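Long-range contacts in Exo-poly-alpha-D-galacturonosidase (PDB 3JUR), which probably hydrolyses polygalacturonic acid from the chain end, as an exo-acting glycoside hydrolase of family 28 with a parallel beta-helix fold: residues D42-F47 and F69-I74; G107-N112 and T175-R180; Q293-G298 and M320-A325; G336-I341 and P371-V376. All blocks are in the same frame, centred on the assembly; numbering follows the deposited sequence.

Contact 1 of 4, residues D42-F47 and F69-I74; sequences DCSESF and FLTGPI
The F47 ring carries the methyl CD1 of I74 on one face: that carbon stands 3.7 Å from the ring centroid, 16° off the normal and displaced toward the CE1 rim, a CH-pi contact. T71 reaches the CD2-CE2 side of the same ring obliquely, its CG2 3.7 Å from F47 CE2, the two side chains crossing at about a right angle. The F69 ring is met at its edge instead, where C43 SG lies near the ring plane, 3.7 Å from F69 CD1, a sulfur-aromatic contact. V64 of strand 60-64 also touches both rings, and I88 of strand 87-90 touches F47. Helix 44-57 precedes the coil strands 60-64 and 68-75 and packs on them here, consistent with the N-terminal cap common in parallel beta-helices. C43 occupies the N-cap position, and its backbone N donates to L70 O at 2.6 Å, nearly along the C=O axis, tying the start of the helix to strand 69-71. S44 OG, beside its own backbone N, accepts a nearly straight bond from G72 N (2.9 Å, 170°) and donates to D42 OD1 on the syn lone pair. D42 OD1 also takes S44 N from above the carboxylate plane, closing an Asx turn, so two bonds grip this oxygen while D42 OD2 pairs with R96. One water donates to both S44 O and P73 O.

Contact 2 of 4, residues G107-N112 and T175-R180; sequences GIELYN and TPVEER
Two hydrogen bonds join strand 108-112, paired antiparallel with 103-105, to the 3-10 turn 177-179, which is closed by E179 N to P176 O and R180 N to V177 O. Y111 N donates to R180 O at 2.9 Å, almost along the C=O axis. The R180 side chain, extended from CG to NE, sends NH1 to E109 O at 3.0 Å with the acceptor in the guanidinium plane. It also grips T175 O side-on through NE and NH2, each 2.9 Å away.

From helix 270-276, D272 forms a salt bridge with R180 NH1 and R275 with E109, which also bonds Y196 OH.

Packing centres on V177. Its CG1 lies 3.8 Å from E109 CB and 4.1 Å from Y111 CE2, and its CG2 sits over the centre of the R180 guanidinium face. V177 O approaches the edge of the Y111 ring, 3.5 Å from Y111 CD2.

An alanine at R180 would remove the bonds to E109 O, T175 O and D272 and would probably loosen the turn against the strand, leaving mainly the backbone bond from Y111 N.

A buried arginine so bound, its charge probably balanced by D272, implies a fixed guanidinium joining strand, turn and helix 270-276.

Contact 3 of 4, residues Q293-G298 and M320-A325; sequences QASHGG and MNVERA
S295-H296-G297 form the SHG signature of family 28, on a turn where H296 touches D260 and D261. This turn, residues 293-298 before strand 299-301, stacks on the next one, residues 320-325 before strand 327-329. Backbone bonds set the stacking, E323 N to S295 O at 2.9 Å and G298 N to R324 O at 2.8 Å. S295 OG accepts from G297 N in an ST turn and bonds S262 OG.

The side chains of H296 and E323 run side by side, the carboxylate over one face of the imidazole with planes 10° apart and E323 OE1 3.8 Å from H296 CD2. E323 OE1 also accepts from R324 NH1 on its anti lone pair, a salt bridge of 2.9 Å. The same NH1 donates to H296 O at 2.7 Å, on a lone pair and 2° from the guanidinium plane, while R324 NE pairs with E354. R324 thus spans a carbonyl and two carboxylates, probably favouring their ionised form. Separate waters link Q293 O with N321 O and with E323 OE2.

Such turn-on-turn stacking is typical of a right-handed parallel beta-helix, and the SHG signature beside D260 and D261 is consistent with a place at the family 28 substrate cleft.

Contact 4 of 4, residues G336-I341 and P371-V376; sequences GYMENI and PVVRSV
Strands 337-341 and 372-376 form an in-register parallel pair joining neighbouring coils of the right-handed parallel beta-helix, their segment axes 6° apart and 4.7 Å at closest approach. The backbone ladder starts where V372 N donates to G336 O at 3.0 Å, on a lone pair and almost straight (174°). V372 O is then taken by M338 N, nearly along the C=O axis, and M338 O by R374 N, so both the backbone N and O of M338 are paired with the neighbouring strand. Beyond E339 and R374, N340 and S375 both adopt positive phi, near 57°, and interrupt the extended backbone; the ladder resumes with I341 N to S375 O at 3.2 Å.

Two charged side chains pair beside the ladder through one N-H and one oxygen. E339 has CG in the crowded position between its backbone N and carbonyl carbon and is extended beyond it, while R374 bends at chi2 and chi3 to bring NH1 to the syn lone pair of E339 OE1. R374 NH1 lies 2.5 Å from E339 OE1, a short salt bridge with the oxygen in the guanidinium plane. A glutamine at E339 would remove the negative charge and probably hold R374 less firmly alongside the strand.

On the other face M338 CE lies 3.7 Å from V373 CG2, and I341 packs beside V376. N340 ND2 is bonded to N311 OD1, and S375 OG to D402 OD2. Backbone bonds of Y337 and E339 with V309, and of V373 with K401, place the pair between strands 309-320 and 400-406, with L328 of strand 327-329 touching M338 and V376.

In the fold
From the N terminus the four contacts follow one another in series, none crossing or enclosing another. Contact 1 closes a loop of 21 residues that holds most of helix 44-57 and strand 60-64, fixing the helix to the first coils. Contact 2 spans 62 residues, including helix 161-173, and attaches a two-stranded antiparallel sheet outside the main coils to the turn that follows that helix. Contacts 3 and 4 close loops of 21 and 29 residues without helix, each joining neighbouring coils of the beta-helix, contact 3 at a turn between strands and contact 4 along a strand pair. Contacts 1 and 4, with centres about 43 Å apart, lie on opposite sides of the chain's centre.

Contact 1 of 4, residues D42-F47 and F69-I74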
loop_
_atom_site.group_PDB
_atom_site.type_symbol
_atom_site.label_atom_id
_atom_site.label_comp_id
_atom_site.label_asym_id
_atom_site.label_seq_id
_atom_site.Cartn_x
_atom_site.Cartn_y
_atom_site.Cartn_z
ATOM N N ASP D 42 32.929 -42.671 -35.587
ATOM C CA ASP D 42 32.791 -43.095 -34.200
ATOM C C ASP D 42 34.096 -42.827 -33.460
ATOM O O ASP D 42 35.103 -43.492 -33.703
ATOM C CB ASP D 42 32.419 -44.579 -34.116
ATOM C CG ASP D 42 32.017 -45.009 -32.708
ATOM O OD1 ASP D 42 32.073 -44.176 -31.780
ATOM O OD2 ASP D 42 31.643 -46.190 -32.531
ATOM N N CYS D 43 34.071 -41.843 -32.562
ATOM C CA CYS D 43 35.260 -41.459 -31.805
ATOM C C CYS D 43 35.323 -42.112 -30.424
ATOM O O CYS D 43 36.150 -41.721 -29.601
ATOM C CB CYS D 43 35.349 -39.933 -31.670
ATOM S SG CYS D 43 35.136 -39.024 -33.216
ATOM N N SER D 44 34.461 -43.102 -30.176
ATOM C CA SER D 44 34.390 -43.787 -28.874
ATOM C C SER D 44 35.758 -44.238 -28.354
ATOM O O SER D 44 36.131 -43.925 -27.220
ATOM C CB SER D 44 33.443 -44.991 -28.935
ATOM O OG SER D 44 32.094 -44.595 -29.122
ATOM N N GLU D 45 36.495 -44.963 -29.192
ATOM C CA GLU D 45 37.824 -45.481 -28.843
ATOM C C GLU D 45 38.876 -44.383 -28.764
ATOM O O GLU D 45 39.853 -44.499 -28.018
ATOM C CB GLU D 45 38.273 -46.546 -29.849
ATOM C CG GLU D 45 37.553 -47.874 -29.711
ATOM C CD GLU D 45 37.958 -48.630 -28.456
ATOM O OE1 GLU D 45 39.123 -49.082 -28.370
ATOM O OE2 GLU D 45 37.103 -48.785 -27.562
ATOM N N SER D 46 38.676 -43.329 -29.549
ATOM C CA SER D 46 39.558 -42.171 -29.527
ATOM C C SER D 46 39.597 -41.565 -28.132
ATOM O O SER D 46 40.676 -41.320 -27.595
ATOM C CB SER D 46 39.109 -41.134 -30.554
ATOM O OG SER D 46 39.102 -41.705 -31.852
ATOM N N PHE D 47 38.417 -41.349 -27.549
ATOM C CA PHE D 47 38.305 -40.852 -26.180
ATOM C C PHE D 47 38.972 -41.796 -25.188
ATOM O O PHE D 47 39.737 -41.354 -24.329
ATOM C CB PHE D 47 36.837 -40.623 -25.783
ATOM C CG PHE D 47 36.267 -39.333 -26.300
ATOM C CD1 PHE D 47 36.518 -38.138 -25.643
ATOM C CD2 PHE D 47 35.496 -39.312 -27.456
ATOM C CE1 PHE D 47 36.005 -36.937 -26.126
ATOM C CE2 PHE D 47 34.981 -38.125 -27.944
ATOM C CZ PHE D 47 35.234 -36.930 -27.274
ATOM N N PHE D 69 32.014 -34.416 -32.787
ATOM C CA PHE D 69 32.618 -35.708 -32.472
ATOM C C PHE D 69 31.591 -36.703 -31.927
ATOM O O PHE D 69 31.071 -36.528 -30.815
ATOM C CB PHE D 69 33.773 -35.515 -31.482
ATOM C CG PHE D 69 34.946 -34.775 -32.064
ATOM C CD1 PHE D 69 35.983 -35.466 -32.679
ATOM C CD2 PHE D 69 35.010 -33.385 -32.007
ATOM C CE1 PHE D 69 37.073 -34.785 -33.224
ATOM C CE2 PHE D 69 36.092 -32.696 -32.553
ATOM C CZ PHE D 69 37.124 -33.397 -33.157
ATOM N N LEU D 70 31.294 -37.729 -32.725
ATOM C CA LEU D 70 30.342 -38.778 -32.343
ATOM C C LEU D 70 31.013 -39.804 -31.450
ATOM O O LEU D 70 32.106 -40.272 -31.755
ATOM C CB LEU D 70 29.765 -39.487 -33.578
ATOM C CG LEU D 70 28.864 -38.723 -34.553
ATOM C CD1 LEU D 70 28.201 -39.700 -35.521
ATOM C CD2 LEU D 70 27.808 -37.901 -33.828
ATOM N N THR D 71 30.348 -40.156 -30.356
ATOM C CA THR D 71 30.893 -41.101 -29.385
ATOM C C THR D 71 29.802 -41.715 -28.511
ATOM O O THR D 71 28.733 -41.125 -28.325
ATOM C CB THR D 71 31.977 -40.437 -28.468
ATOM O OG1 THR D 71 32.376 -41.355 -27.442
ATOM C CG2 THR D 71 31.448 -39.175 -27.813
ATOM N N GLY D 72 30.086 -42.902 -27.980
ATOM C CA GLY D 72 29.298 -43.468 -26.894
ATOM C C GLY D 72 29.738 -42.792 -25.608
ATOM O O GLY D 72 30.425 -41.770 -25.655
ATOM N N PRO D 73 29.372 -43.365 -24.446
ATOM C CA PRO D 73 29.687 -42.728 -23.165
ATOM C C PRO D 73 31.193 -42.535 -22.960
ATOM O O PRO D 73 31.989 -43.349 -23.417
ATOM C CB PRO D 73 29.130 -43.719 -22.137
ATOM C CG PRO D 73 29.138 -45.027 -22.839
ATOM C CD PRO D 73 28.770 -44.695 -24.255
ATOM N N ILE D 74 31.562 -41.451 -22.286
ATOM C CA ILE D 74 32.960 -41.153 -21.973
ATOM C C ILE D 74 33.196 -41.425 -20.498
ATOM O O ILE D 74 32.475 -40.900 -19.641
ATOM C CB ILE D 74 33.309 -39.670 -22.290
ATOM C CG1 ILE D 74 33.253 -39.411 -23.802
ATOM C CG2 ILE D 74 34.672 -39.282 -21.714
ATOM C CD1 ILE D 74 33.162 -37.939 -24.168
HETATM O O HOH W 1 34.519 -43.565 -24.882
#

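Contact 2 of 4, residues G107-N112 and T175-R180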
loop_
_atom_site.group_PDB
_atom_site.type_symbol
_atom_site.label_atom_id
_atom_site.label_comp_id
_atom_site.label_asym_id
_atom_site.label_seq_id
_atom_site.Cartn_x
_atom_site.Cartn_y
_atom_site.Cartn_z
ATOM N N GLY D 107 16.874 -41.028 -6.996
ATOM C CA GLY D 107 17.214 -41.196 -5.585
ATOM C C GLY D 107 17.476 -42.610 -5.088
ATOM O O GLY D 107 17.732 -42.806 -3.898
ATOM N N ILE D 108 17.415 -43.598 -5.977
ATOM C CA ILE D 108 17.707 -44.986 -5.588
ATOM C C ILE D 108 18.872 -45.556 -6.409
ATOM O O ILE D 108 18.870 -45.480 -7.643
ATOM C CB ILE D 108 16.451 -45.914 -5.684
ATOM C CG1 ILE D 108 15.326 -45.416 -4.764
ATOM C CG2 ILE D 108 16.811 -47.371 -5.326
ATOM C CD1 ILE D 108 13.957 -45.986 -5.079
ATOM N N GLU D 109 19.862 -46.113 -5.708
ATOM C CA GLU D 109 21.040 -46.707 -6.341
ATOM C C GLU D 109 20.700 -47.983 -7.099
ATOM O O GLU D 109 19.849 -48.765 -6.673
ATOM C CB GLU D 109 22.114 -47.016 -5.297
ATOM C CG GLU D 109 22.748 -45.784 -4.671
ATOM C CD GLU D 109 23.996 -46.112 -3.873
ATOM O OE1 GLU D 109 24.910 -45.258 -3.813
ATOM O OE2 GLU D 109 24.061 -47.223 -3.308
ATOM N N LEU D 110 21.371 -48.179 -8.228
ATOM C CA LEU D 110 21.180 -49.367 -9.056
ATOM C C LEU D 110 22.347 -49.543 -10.029
ATOM O O LEU D 110 23.227 -48.681 -10.127
ATOM C CB LEU D 110 19.857 -49.269 -9.835
ATOM C CG LEU D 110 19.808 -48.425 -11.115
ATOM C CD1 LEU D 110 18.536 -48.703 -11.878
ATOM C CD2 LEU D 110 19.951 -46.932 -10.834
ATOM N N TYR D 111 22.352 -50.670 -10.733
ATOM C CA TYR D 111 23.220 -50.847 -11.890
ATOM C C TYR D 111 22.384 -50.694 -13.151
ATOM O O TYR D 111 21.369 -51.373 -13.329
ATOM C CB TYR D 111 23.960 -52.188 -11.831
ATOM C CG TYR D 111 25.153 -52.134 -10.911
ATOM C CD1 TYR D 111 26.442 -51.995 -11.419
ATOM C CD2 TYR D 111 24.990 -52.186 -9.527
ATOM C CE1 TYR D 111 27.547 -51.931 -10.566
ATOM C CE2 TYR D 111 26.079 -52.117 -8.670
ATOM C CZ TYR D 111 27.355 -51.990 -9.192
ATOM O OH TYR D 111 28.432 -51.925 -8.333
ATOM N N ASN D 112 22.805 -49.772 -14.006
ATOM C CA ASN D 112 22.029 -49.370 -15.170
ATOM C C ASN D 112 22.948 -48.784 -16.238
ATOM O O ASN D 112 24.162 -48.701 -16.036
ATOM C CB ASN D 112 20.956 -48.348 -14.757
ATOM C CG ASN D 112 19.930 -48.080 -15.855
ATOM O OD1 ASN D 112 19.588 -48.964 -16.648
ATOM N ND2 ASN D 112 19.428 -46.853 -15.896
ATOM N N THR D 175 17.376 -55.313 -0.709
ATOM C CA THR D 175 18.127 -55.962 -1.793
ATOM C C THR D 175 19.431 -55.199 -2.043
ATOM O O THR D 175 19.395 -54.007 -2.341
ATOM C CB THR D 175 17.312 -55.999 -3.116
ATOM O OG1 THR D 175 16.019 -56.570 -2.881
ATOM C CG2 THR D 175 18.031 -56.810 -4.185
ATOM N N PRO D 176 20.585 -55.882 -1.904
ATOM C CA PRO D 176 21.867 -55.226 -2.167
ATOM C C PRO D 176 21.899 -54.575 -3.546
ATOM O O PRO D 176 21.264 -55.075 -4.479
ATOM C CB PRO D 176 22.866 -56.379 -2.099
ATOM C CG PRO D 176 22.241 -57.340 -1.145
ATOM C CD PRO D 176 20.768 -57.268 -1.434
ATOM N N VAL D 177 22.632 -53.470 -3.657
ATOM C CA VAL D 177 22.737 -52.706 -4.905
ATOM C C VAL D 177 23.249 -53.561 -6.068
ATOM O O VAL D 177 22.749 -53.441 -7.191
ATOM C CB VAL D 177 23.636 -51.447 -4.734
ATOM C CG1 VAL D 177 23.511 -50.524 -5.944
ATOM C CG2 VAL D 177 23.269 -50.687 -3.459
ATOM N N GLU D 178 24.223 -54.430 -5.782
ATOM C CA GLU D 178 24.842 -55.316 -6.777
ATOM C C GLU D 178 23.817 -56.223 -7.453
ATOM O O GLU D 178 24.076 -56.772 -8.523
ATOM C CB GLU D 178 25.936 -56.185 -6.133
ATOM C CG GLU D 178 27.153 -55.422 -5.587
ATOM C CD GLU D 178 26.883 -54.682 -4.269
ATOM O OE1 GLU D 178 27.689 -53.795 -3.916
ATOM O OE2 GLU D 178 25.875 -54.978 -3.585
ATOM N N GLU D 179 22.658 -56.376 -6.818
ATOM C CA GLU D 179 21.600 -57.250 -7.322
ATOM C C GLU D 179 20.451 -56.473 -7.975
ATOM O O GLU D 179 19.471 -57.062 -8.434
ATOM C CB GLU D 179 21.089 -58.164 -6.202
ATOM C CG GLU D 179 22.170 -59.077 -5.627
ATOM C CD GLU D 179 21.699 -59.922 -4.457
ATOM O OE1 GLU D 179 20.486 -59.922 -4.146
ATOM O OE2 GLU D 179 22.555 -60.592 -3.843
ATOM N N ARG D 180 20.591 -55.151 -8.027
ATOM C CA ARG D 180 19.613 -54.288 -8.679
ATOM C C ARG D 180 20.090 -53.970 -10.091
ATOM O O ARG D 180 20.543 -52.856 -10.371
ATOM C CB ARG D 180 19.416 -52.994 -7.884
ATOM C CG ARG D 180 18.965 -53.191 -6.452
ATOM C CD ARG D 180 18.757 -51.850 -5.778
ATOM N NE ARG D 180 18.765 -51.963 -4.323
ATOM C CZ ARG D 180 18.924 -50.937 -3.491
ATOM N NH1 ARG D 180 19.093 -49.706 -3.964
ATOM N NH2 ARG D 180 18.915 -51.140 -2.180
#

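Contact 3 of 4, residues Q293-G298 and M320-A325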
loop_
_atom_site.group_PDB
_atom_site.type_symbol
_atom_site.label_atom_id
_atom_site.label_comp_id
_atom_site.label_asym_id
_atom_site.label_seq_id
_atom_site.Cartn_x
_atom_site.Cartn_y
_atom_site.Cartn_z
ATOM N N GLN D 293 10.565 -20.665 -19.284
ATOM C CA GLN D 293 9.142 -20.964 -19.165
ATOM C C GLN D 293 8.913 -22.397 -18.670
ATOM O O GLN D 293 8.028 -22.646 -17.839
ATOM C CB GLN D 293 8.461 -20.772 -20.519
ATOM C CG GLN D 293 6.983 -21.092 -20.518
ATOM C CD GLN D 293 6.130 -19.852 -20.502
ATOM O OE1 GLN D 293 5.639 -19.418 -21.555
ATOM N NE2 GLN D 293 5.947 -19.258 -19.312
ATOM N N ALA D 294 9.731 -23.325 -19.171
ATOM C CA ALA D 294 9.592 -24.748 -18.873
ATOM C C ALA D 294 10.031 -25.165 -17.459
ATOM O O ALA D 294 9.599 -26.212 -16.966
ATOM C CB ALA D 294 10.331 -25.582 -19.937
ATOM N N SER D 295 10.883 -24.363 -16.813
ATOM C CA SER D 295 11.437 -24.725 -15.506
ATOM C C SER D 295 10.366 -24.889 -14.432
ATOM O O SER D 295 9.507 -24.033 -14.275
ATOM C CB SER D 295 12.483 -23.702 -15.038
ATOM O OG SER D 295 12.949 -24.021 -13.736
ATOM N N HIS D 296 10.449 -25.986 -13.685
ATOM C CA HIS D 296 9.515 -26.274 -12.591
ATOM C C HIS D 296 9.892 -25.591 -11.275
ATOM O O HIS D 296 9.138 -25.648 -10.296
ATOM C CB HIS D 296 9.427 -27.787 -12.376
ATOM C CG HIS D 296 8.775 -28.527 -13.504
ATOM N ND1 HIS D 296 8.268 -29.801 -13.356
ATOM C CD2 HIS D 296 8.536 -28.175 -14.790
ATOM C CE1 HIS D 296 7.754 -30.204 -14.506
ATOM N NE2 HIS D 296 7.901 -29.234 -15.392
ATOM N N GLY D 297 11.068 -24.966 -11.246
ATOM C CA GLY D 297 11.560 -24.290 -10.059
ATOM C C GLY D 297 12.971 -23.755 -10.241
ATOM O O GLY D 297 13.802 -24.373 -10.914
ATOM N N GLY D 298 13.240 -22.601 -9.643
ATOM C CA GLY D 298 14.555 -21.975 -9.735
ATOM C C GLY D 298 15.539 -22.628 -8.782
ATOM O O GLY D 298 16.578 -23.145 -9.204
ATOM N N MET D 320 13.533 -16.032 -14.385
ATOM C CA MET D 320 12.577 -15.414 -15.294
ATOM C C MET D 320 11.681 -16.461 -15.946
ATOM O O MET D 320 12.182 -17.441 -16.496
ATOM C CB MET D 320 13.302 -14.625 -16.382
ATOM C CG MET D 320 13.967 -13.344 -15.892
ATOM S SD MET D 320 14.638 -12.325 -17.235
ATOM C CE MET D 320 13.342 -12.414 -18.454
ATOM N N ASN D 321 10.367 -16.231 -15.870
ATOM C CA ASN D 321 9.329 -17.044 -16.540
ATOM C C ASN D 321 9.111 -18.426 -15.914
ATOM O O ASN D 321 8.292 -19.213 -16.406
ATOM C CB ASN D 321 9.575 -17.173 -18.058
ATOM C CG ASN D 321 9.842 -15.832 -18.744
ATOM O OD1 ASN D 321 9.232 -14.821 -18.423
ATOM N ND2 ASN D 321 10.756 -15.835 -19.708
ATOM N N VAL D 322 9.829 -18.700 -14.825
ATOM C CA VAL D 322 9.822 -20.013 -14.169
ATOM C C VAL D 322 8.493 -20.313 -13.487
ATOM O O VAL D 322 7.726 -19.398 -13.170
ATOM C CB VAL D 322 10.985 -20.155 -13.147
ATOM C CG1 VAL D 322 12.330 -19.905 -13.833
ATOM C CG2 VAL D 322 10.798 -19.209 -11.935
ATOM N N GLU D 323 8.212 -21.593 -13.260
ATOM C CA GLU D 323 6.973 -21.956 -12.581
ATOM C C GLU D 323 7.008 -21.534 -11.122
ATOM O O GLU D 323 5.994 -21.074 -10.581
ATOM C CB GLU D 323 6.698 -23.458 -12.686
ATOM C CG GLU D 323 6.271 -23.914 -14.077
ATOM C CD GLU D 323 5.900 -25.393 -14.125
ATOM O OE1 GLU D 323 5.942 -26.063 -13.071
ATOM O OE2 GLU D 323 5.558 -25.888 -15.224
ATOM N N ARG D 324 8.176 -21.718 -10.498
ATOM C CA ARG D 324 8.387 -21.451 -9.079
ATOM C C ARG D 324 9.799 -20.939 -8.857
ATOM O O ARG D 324 10.749 -21.390 -9.514
ATOM C CB ARG D 324 8.186 -22.726 -8.241
ATOM C CG ARG D 324 6.813 -23.348 -8.396
ATOM C CD ARG D 324 6.672 -24.734 -7.782
ATOM N NE ARG D 324 5.453 -25.327 -8.334
ATOM C CZ ARG D 324 5.388 -25.981 -9.489
ATOM N NH1 ARG D 324 6.494 -26.190 -10.211
ATOM N NH2 ARG D 324 4.219 -26.437 -9.914
ATOM N N ALA D 325 9.947 -20.016 -7.917
ATOM C CA ALA D 325 11.268 -19.492 -7.594
ATOM C C ALA D 325 11.966 -20.401 -6.587
ATOM O O ALA D 325 13.095 -20.848 -6.819
ATOM C CB ALA D 325 11.176 -18.058 -7.077
HETATM O O HOH W 2 6.358 -21.092 -16.356
HETATM O O HOH W 3 6.103 -24.695 -17.409
#

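Contact 4 of 4, residues G336-I341 and P371-V376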
loop_
_atom_site.group_PDB
_atom_site.type_symbol
_atom_site.label_atom_id
_atom_site.label_comp_id
_atom_site.label_asym_id
_atom_site.label_seq_id
_atom_site.Cartn_x
_atom_site.Cartn_y
_atom_site.Cartn_z
ATOM N N GLY D 336 13.815 -37.953 6.825
ATOM C CA GLY D 336 14.868 -36.961 6.629
ATOM C C GLY D 336 14.453 -35.566 7.050
ATOM O O GLY D 336 13.524 -35.395 7.854
ATOM N N TYR D 337 15.145 -34.567 6.504
ATOM C CA TYR D 337 14.899 -33.168 6.850
ATOM C C TYR D 337 15.263 -32.217 5.710
ATOM O O TYR D 337 16.040 -32.563 4.817
ATOM C CB TYR D 337 15.658 -32.776 8.134
ATOM C CG TYR D 337 17.157 -32.992 8.059
ATOM C CD1 TYR D 337 17.993 -32.017 7.504
ATOM C CD2 TYR D 337 17.738 -34.172 8.534
ATOM C CE1 TYR D 337 19.369 -32.208 7.426
ATOM C CE2 TYR D 337 19.121 -34.374 8.455
ATOM C CZ TYR D 337 19.927 -33.379 7.899
ATOM O OH TYR D 337 21.289 -33.554 7.811
ATOM N N MET D 338 14.666 -31.031 5.742
ATOM C CA MET D 338 15.115 -29.875 4.975
ATOM C C MET D 338 15.131 -28.730 5.965
ATOM O O MET D 338 14.107 -28.429 6.588
ATOM C CB MET D 338 14.172 -29.571 3.797
ATOM C CG MET D 338 14.061 -30.712 2.789
ATOM S SD MET D 338 12.970 -30.370 1.397
ATOM C CE MET D 338 11.373 -30.526 2.179
ATOM N N GLU D 339 16.299 -28.121 6.154
ATOM C CA GLU D 339 16.449 -27.066 7.159
ATOM C C GLU D 339 17.643 -26.156 6.898
ATOM O O GLU D 339 18.614 -26.570 6.265
ATOM C CB GLU D 339 16.533 -27.653 8.576
ATOM C CG GLU D 339 17.733 -28.530 8.848
ATOM C CD GLU D 339 17.785 -29.005 10.293
ATOM O OE1 GLU D 339 16.712 -29.146 10.919
ATOM O OE2 GLU D 339 18.902 -29.245 10.801
ATOM N N ASN D 340 17.562 -24.929 7.410
ATOM C CA ASN D 340 18.581 -23.915 7.178
ATOM C C ASN D 340 18.792 -23.685 5.685
ATOM O O ASN D 340 19.899 -23.874 5.155
ATOM C CB ASN D 340 19.898 -24.271 7.888
ATOM C CG ASN D 340 20.031 -23.609 9.245
ATOM O OD1 ASN D 340 19.126 -22.913 9.708
ATOM N ND2 ASN D 340 21.182 -23.803 9.883
ATOM N N ILE D 341 17.704 -23.319 5.011
ATOM C CA ILE D 341 17.725 -22.995 3.593
ATOM C C ILE D 341 17.567 -21.479 3.491
ATOM O O ILE D 341 16.611 -20.906 4.037
ATOM C CB ILE D 341 16.581 -23.721 2.802
ATOM C CG1 ILE D 341 16.489 -25.208 3.179
ATOM C CG2 ILE D 341 16.762 -23.539 1.274
ATOM C CD1 ILE D 341 17.743 -26.059 2.851
ATOM N N PRO D 371 8.796 -36.000 7.599
ATOM C CA PRO D 371 9.972 -35.163 7.333
ATOM C C PRO D 371 10.032 -33.925 8.227
ATOM O O PRO D 371 8.999 -33.324 8.537
ATOM C CB PRO D 371 9.794 -34.759 5.867
ATOM C CG PRO D 371 8.336 -34.847 5.614
ATOM C CD PRO D 371 7.768 -35.872 6.545
ATOM N N VAL D 372 11.237 -33.557 8.641
ATOM C CA VAL D 372 11.429 -32.337 9.409
ATOM C C VAL D 372 11.641 -31.209 8.403
ATOM O O VAL D 372 12.601 -31.241 7.638
ATOM C CB VAL D 372 12.641 -32.446 10.376
ATOM C CG1 VAL D 372 12.849 -31.130 11.129
ATOM C CG2 VAL D 372 12.459 -33.609 11.361
ATOM N N VAL D 373 10.723 -30.242 8.375
ATOM C CA VAL D 373 10.835 -29.094 7.460
ATOM C C VAL D 373 10.740 -27.818 8.283
ATOM O O VAL D 373 9.659 -27.453 8.777
ATOM C CB VAL D 373 9.762 -29.111 6.326
ATOM C CG1 VAL D 373 9.977 -27.952 5.356
ATOM C CG2 VAL D 373 9.795 -30.444 5.555
ATOM N N ARG D 374 11.890 -27.164 8.461
ATOM C CA ARG D 374 11.990 -25.962 9.298
ATOM C C ARG D 374 13.136 -25.031 8.910
ATOM O O ARG D 374 14.038 -25.414 8.152
ATOM C CB ARG D 374 12.071 -26.326 10.787
ATOM C CG ARG D 374 12.703 -27.671 11.074
ATOM C CD ARG D 374 14.118 -27.608 11.611
ATOM N NE ARG D 374 14.142 -27.584 13.072
ATOM C CZ ARG D 374 15.005 -28.247 13.839
ATOM N NH1 ARG D 374 15.940 -29.025 13.309
ATOM N NH2 ARG D 374 14.927 -28.138 15.155
ATOM N N SER D 375 13.081 -23.804 9.429
ATOM C CA SER D 375 14.154 -22.812 9.276
ATOM C C SER D 375 14.492 -22.493 7.823
ATOM O O SER D 375 15.605 -22.755 7.347
ATOM C CB SER D 375 15.397 -23.247 10.060
ATOM O OG SER D 375 15.039 -23.431 11.413
ATOM N N VAL D 376 13.502 -21.951 7.120
ATOM C CA VAL D 376 13.671 -21.496 5.750
ATOM C C VAL D 376 13.544 -19.977 5.776
ATOM O O VAL D 376 12.588 -19.427 6.349
ATOM C CB VAL D 376 12.623 -22.130 4.785
ATOM C CG1 VAL D 376 12.871 -21.687 3.331
ATOM C CG2 VAL D 376 12.646 -23.660 4.883
#